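Long-range contact in CsoZ (Staphylococcus aureus, PDB 6FF1), which probably binds copper and hands it on to partner proteins as a small metallochaperone of the heavy-metal-associated family: residues I25-Q33 with V45-I56. Sequence-based numbering, arbitrary orientation.
Sequences ISNMIGVHQ and VSYETPANLNSI
Ser-46 pairs with strand 31-36 through both of its backbone polar atoms. Its N donates to Gln-33 O at 2.9 Å, and its O accepts from His-32 N at 2.8 Å. Gly-30 O takes a third bond, from Glu-48 N. The His-32 to Ser-46 and Glu-48 to Gly-30 bonds flank the antiparallel non-hydrogen-bonded pair Val-31 and Tyr-47. Beside them, Gln-33 OE1 lies 3.4 Å from Ser-46 CB.

On the Val-31 face, Met-28 reaches the helix 53-62. Its chain turns at chi3 (68°), which brings CE to 3.4 Å from Ser-55 OG. Met-28 CE is 4.1 Å from Ile-56 CG1, the two chains crossing at a slant. Ile-56 CD1 meets Val-31 CG2 tip to tip and sits over the Tyr-47 ring face, toward its rim. Ile-56 CG2 meets Ile-25 CG2 at 4.1 Å. Tyr-47 OH is held by Asn-5.

On the face opposite Val-31, His-32 NE2 donates to Glu-48 OE1 at 2.7 Å in one of two modelled His-32 conformers. The bond is nearly straight (168°) and uses the anti lone pair, with ring and carboxylate almost perpendicular.

The hairpin and both helices of this ferredoxin-like fold thus meet through backbone bonds and an apolar core.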
# COMPACT_ATOMS: atom_id res chain seq x y z
N ILE A 25 5.94 1.15 -0.91
CA ILE A 25 5.45 0.08 -0.10
C ILE A 25 6.24 -1.19 -0.36
O ILE A 25 6.68 -1.89 0.60
CB ILE A 25 3.97 -0.16 -0.34
CG1 ILE A 25 3.15 1.06 0.10
CG2 ILE A 25 3.52 -1.42 0.37
CD1 ILE A 25 1.67 0.93 -0.24
N SER A 26 6.52 -1.52 -1.60
CA SER A 26 7.20 -2.76 -1.93
C SER A 26 8.57 -2.82 -1.27
O SER A 26 9.02 -3.88 -0.92
CB SER A 26 7.45 -2.88 -3.44
OG SER A 26 6.23 -3.08 -4.10
N ASN A 27 9.24 -1.71 -1.19
CA ASN A 27 10.60 -1.66 -0.66
C ASN A 27 10.72 -1.62 0.83
O ASN A 27 11.83 -1.73 1.38
CB ASN A 27 11.40 -0.54 -1.31
CG ASN A 27 11.67 -0.82 -2.81
OD1 ASN A 27 11.48 -1.92 -3.30
ND2 ASN A 27 12.05 0.20 -3.50
N MET A 28 9.58 -1.55 1.53
CA MET A 28 9.61 -1.76 2.95
C MET A 28 10.06 -3.18 3.23
O MET A 28 9.62 -4.13 2.60
CB MET A 28 8.21 -1.54 3.53
CG MET A 28 7.76 -0.13 3.41
SD MET A 28 6.02 0.03 3.94
CE MET A 28 6.12 -0.28 5.60
N ILE A 29 10.97 -3.32 4.21
CA ILE A 29 11.40 -4.65 4.58
C ILE A 29 10.22 -5.47 5.07
O ILE A 29 9.46 -5.00 5.89
CB ILE A 29 12.52 -4.64 5.60
CG1 ILE A 29 13.72 -3.88 5.05
CG2 ILE A 29 12.88 -6.08 5.98
CD1 ILE A 29 14.40 -4.51 3.90
N GLY A 30 10.06 -6.67 4.52
CA GLY A 30 8.95 -7.54 4.87
C GLY A 30 7.78 -7.48 3.94
O GLY A 30 6.90 -8.32 4.03
N VAL A 31 7.75 -6.45 3.08
CA VAL A 31 6.65 -6.37 2.10
C VAL A 31 7.11 -7.06 0.82
O VAL A 31 8.10 -6.65 0.23
CB VAL A 31 6.25 -4.92 1.80
CG1 VAL A 31 5.18 -4.94 0.71
CG2 VAL A 31 5.73 -4.24 3.07
N HIS A 32 6.34 -8.04 0.40
CA HIS A 32 6.69 -8.80 -0.77
C HIS A 32 5.71 -8.29 -1.88
O HIS A 32 5.87 -7.24 -2.42
CB HIS A 32 6.70 -10.28 -0.42
CG HIS A 32 7.52 -10.59 0.81
ND1 HIS A 32 8.78 -10.08 0.99
CD2 HIS A 32 7.24 -11.30 1.91
CE1 HIS A 32 9.25 -10.48 2.15
NE2 HIS A 32 8.35 -11.24 2.73
N GLN A 33 4.67 -8.94 -2.12
CA GLN A 33 3.81 -8.65 -3.25
C GLN A 33 3.00 -7.37 -2.97
O GLN A 33 2.43 -7.21 -1.88
CB GLN A 33 2.91 -9.85 -3.54
CG GLN A 33 3.65 -11.12 -4.03
CD GLN A 33 3.89 -12.17 -2.97
OE1 GLN A 33 4.22 -11.84 -1.85
NE2 GLN A 33 3.72 -13.43 -3.31
N VAL A 45 -1.53 -6.27 -0.52
CA VAL A 45 -0.18 -6.37 -0.02
C VAL A 45 -0.03 -7.70 0.69
O VAL A 45 -0.88 -8.09 1.45
CB VAL A 45 0.13 -5.21 0.89
CG1 VAL A 45 0.20 -3.87 0.27
CG2 VAL A 45 -0.79 -5.10 2.04
N SER A 46 1.12 -8.35 0.48
CA SER A 46 1.55 -9.51 1.24
C SER A 46 2.82 -9.13 1.98
O SER A 46 3.75 -8.55 1.41
CB SER A 46 1.85 -10.69 0.33
OG SER A 46 0.69 -11.04 -0.34
N TYR A 47 2.82 -9.38 3.29
CA TYR A 47 3.88 -8.84 4.10
C TYR A 47 4.06 -9.65 5.38
O TYR A 47 3.19 -10.38 5.81
CB TYR A 47 3.57 -7.39 4.50
CG TYR A 47 2.33 -7.23 5.32
CD1 TYR A 47 1.12 -7.12 4.72
CD2 TYR A 47 2.35 -7.28 6.71
CE1 TYR A 47 -0.07 -7.08 5.46
CE2 TYR A 47 1.20 -7.21 7.42
CZ TYR A 47 -0.01 -7.09 6.81
OH TYR A 47 -1.16 -7.03 7.59
N GLU A 48 5.21 -9.47 5.98
CA GLU A 48 5.57 -10.07 7.25
C GLU A 48 6.39 -9.10 8.05
O GLU A 48 7.03 -8.18 7.51
CB GLU A 48 6.33 -11.37 7.07
CG GLU A 48 7.66 -11.18 6.36
CD GLU A 48 8.37 -12.51 6.08
OE1 GLU A 48 8.69 -12.76 4.91
OE2 GLU A 48 8.61 -13.31 7.03
N THR A 49 6.47 -9.36 9.38
CA THR A 49 7.32 -8.61 10.29
C THR A 49 8.73 -8.49 9.67
O THR A 49 9.23 -9.49 9.18
CB THR A 49 7.39 -9.34 11.62
OG1 THR A 49 6.07 -9.38 12.10
CG2 THR A 49 8.31 -8.66 12.61
N PRO A 50 9.30 -7.29 9.63
CA PRO A 50 8.92 -6.11 10.41
C PRO A 50 7.81 -5.22 9.86
O PRO A 50 7.44 -4.22 10.48
CB PRO A 50 10.24 -5.30 10.46
CG PRO A 50 10.90 -5.64 9.17
CD PRO A 50 10.62 -7.11 9.00
N ALA A 51 7.37 -5.53 8.64
CA ALA A 51 6.26 -4.78 8.06
C ALA A 51 5.00 -5.15 8.82
O ALA A 51 4.86 -6.28 9.26
CB ALA A 51 6.13 -5.11 6.57
N ASN A 52 4.08 -4.20 8.92
CA ASN A 52 2.80 -4.48 9.49
C ASN A 52 1.80 -3.56 8.86
O ASN A 52 2.16 -2.63 8.15
CB ASN A 52 2.81 -4.37 11.02
CG ASN A 52 3.41 -3.09 11.49
OD1 ASN A 52 2.90 -2.00 11.26
ND2 ASN A 52 4.55 -3.24 12.17
N LEU A 53 0.53 -3.82 9.11
CA LEU A 53 -0.49 -3.02 8.44
C LEU A 53 -0.31 -1.57 8.77
O LEU A 53 -0.45 -0.68 7.93
CB LEU A 53 -1.87 -3.52 8.82
CG LEU A 53 -3.02 -2.85 8.13
CD1 LEU A 53 -2.95 -3.03 6.66
CD2 LEU A 53 -4.35 -3.36 8.66
N ASN A 54 -0.07 -1.26 10.06
CA ASN A 54 0.05 0.11 10.43
C ASN A 54 1.15 0.87 9.70
O ASN A 54 1.00 2.03 9.34
CB ASN A 54 0.20 0.29 11.95
CG ASN A 54 -1.10 0.08 12.69
OD1 ASN A 54 -2.15 -0.14 12.11
ND2 ASN A 54 -0.99 0.08 14.02
N SER A 55 2.29 0.22 9.54
CA SER A 55 3.43 0.90 8.88
C SER A 55 3.16 1.05 7.36
O SER A 55 3.53 2.06 6.80
CB SER A 55 4.76 0.17 9.13
OG SER A 55 4.81 -1.17 8.60
N ILE A 56 2.47 0.09 6.76
CA ILE A 56 2.08 0.24 5.35
C ILE A 56 1.11 1.38 5.19
O ILE A 56 1.21 2.22 4.31
CB ILE A 56 1.53 -1.07 4.86
CG1 ILE A 56 2.60 -2.14 4.85
CG2 ILE A 56 0.95 -0.91 3.47
CD1 ILE A 56 2.09 -3.56 4.67